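Local coordinates for extracellular matrix-binding protein EbhA (Staphylococcus aureus, PDB 2DGJ) that is a rod-like, cell wall-associated adhesion protein built from a string of three-helix bundles and probably binds extracellular matrix, at residues A25-S28 against K29-Y33. Sequence-based numbering, arbitrary orientation.
Sequences AEQS and KKTAY
Glu26 and Lys29 run alongside each other in the same direction at the start of helix 27-46. Glu26 is the N-cap residue of this helix, within a FIVAR domain of the three-helix-bundle rod. The Lys29 chain runs extended and then bends at its last torsion (chi4 -61°). Glu26 OE1 lies 3.1 Å from Lys29 CE but 4.0 Å from Lys29 NZ, a long salt bridge. The other carboxylate oxygen, OE2, forms a weak, long ion pair with Lys76.

Lys30 takes a different path. Its CG packs 3.7 Å from Ala25 CB, and its CD lies 3.3 Å from Ala25 O. The bend at chi3 (62°) folds the chain back beside the residues before the helix, and NZ hydrogen-bonds to the carbonyl oxygen of Arg23. This ties the helix start to the preceding helix 20-23.

The first helical turn is closed by backbone hydrogen bonds. Glu26 O accepts from Lys30 N, and more weakly from Lys29 N. Gln27 O takes Thr31 N, and Ser28 O takes Ala32 N.

The Gln27 side chain reaches the second subunit, where NE2 hydrogen-bonds to the carbonyl oxygen of Thr124. Thr31 also packs there, on Ser131 of the second subunit. One water joins the Gln27 and Thr31 side chains, accepting from Gln27 NE2 at 2.9 Å and lying 2.8 Å from Thr31 OG1. That hydroxyl oxygen is also 3.2 Å from Gln27 O.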
# COMPACT_ATOMS: atom_id res chain seq x y z
N ALA A 25 -0.93 -3.63 15.31
CA ALA A 25 -1.74 -2.91 16.29
C ALA A 25 -1.67 -1.43 15.91
O ALA A 25 -0.82 -1.02 15.13
CB ALA A 25 -1.19 -3.11 17.69
N GLU A 26 -2.58 -0.64 16.48
CA GLU A 26 -2.60 0.79 16.18
C GLU A 26 -1.36 1.42 16.80
O GLU A 26 -0.94 1.04 17.89
CB GLU A 26 -3.88 1.42 16.74
CG GLU A 26 -5.14 0.69 16.30
CD GLU A 26 -6.42 1.38 16.71
OE1 GLU A 26 -6.57 1.71 17.91
OE2 GLU A 26 -7.30 1.59 15.84
N GLN A 27 -0.76 2.37 16.08
CA GLN A 27 0.45 3.04 16.52
C GLN A 27 0.48 3.37 18.01
O GLN A 27 1.40 2.97 18.72
CB GLN A 27 0.67 4.33 15.73
CG GLN A 27 2.07 4.92 15.87
CD GLN A 27 2.20 6.27 15.19
OE1 GLN A 27 1.66 6.48 14.11
NE2 GLN A 27 2.93 7.19 15.81
N SER A 28 -0.52 4.10 18.48
CA SER A 28 -0.61 4.50 19.88
C SER A 28 -0.51 3.32 20.85
O SER A 28 0.12 3.43 21.91
CB SER A 28 -1.91 5.26 20.13
OG SER A 28 -3.03 4.44 19.86
N LYS A 29 -1.13 2.20 20.49
CA LYS A 29 -1.10 1.02 21.35
C LYS A 29 0.28 0.38 21.35
O LYS A 29 0.74 -0.14 22.37
CB LYS A 29 -2.15 0.01 20.89
CG LYS A 29 -3.58 0.54 20.95
CD LYS A 29 -4.59 -0.52 20.54
CE LYS A 29 -6.00 0.06 20.42
NZ LYS A 29 -6.49 0.61 21.71
N LYS A 30 0.95 0.42 20.20
CA LYS A 30 2.30 -0.14 20.08
C LYS A 30 3.26 0.72 20.90
O LYS A 30 4.15 0.20 21.57
CB LYS A 30 2.73 -0.15 18.61
CG LYS A 30 1.90 -1.06 17.72
CD LYS A 30 2.24 -0.88 16.24
CE LYS A 30 3.69 -1.23 15.94
NZ LYS A 30 3.98 -1.14 14.47
N THR A 31 3.07 2.03 20.84
CA THR A 31 3.90 2.97 21.57
C THR A 31 3.71 2.88 23.08
O THR A 31 4.68 2.89 23.84
CB THR A 31 3.62 4.42 21.12
OG1 THR A 31 4.00 4.58 19.74
CG2 THR A 31 4.40 5.41 21.97
N ALA A 32 2.46 2.80 23.51
CA ALA A 32 2.16 2.70 24.93
C ALA A 32 2.84 1.47 25.54
O ALA A 32 3.43 1.53 26.63
CB ALA A 32 0.64 2.63 25.14
N TYR A 33 2.77 0.35 24.83
CA TYR A 33 3.39 -0.89 25.29
C TYR A 33 4.89 -0.67 25.37
O TYR A 33 5.51 -0.95 26.39
CB TYR A 33 3.10 -2.04 24.33
CG TYR A 33 3.92 -3.28 24.61
CD1 TYR A 33 3.73 -4.01 25.78
CD2 TYR A 33 4.92 -3.70 23.73
CE1 TYR A 33 4.51 -5.13 26.07
CE2 TYR A 33 5.70 -4.81 24.00
CZ TYR A 33 5.49 -5.52 25.17
OH TYR A 33 6.26 -6.61 25.44
O HOH W 1 2.75 6.91 18.71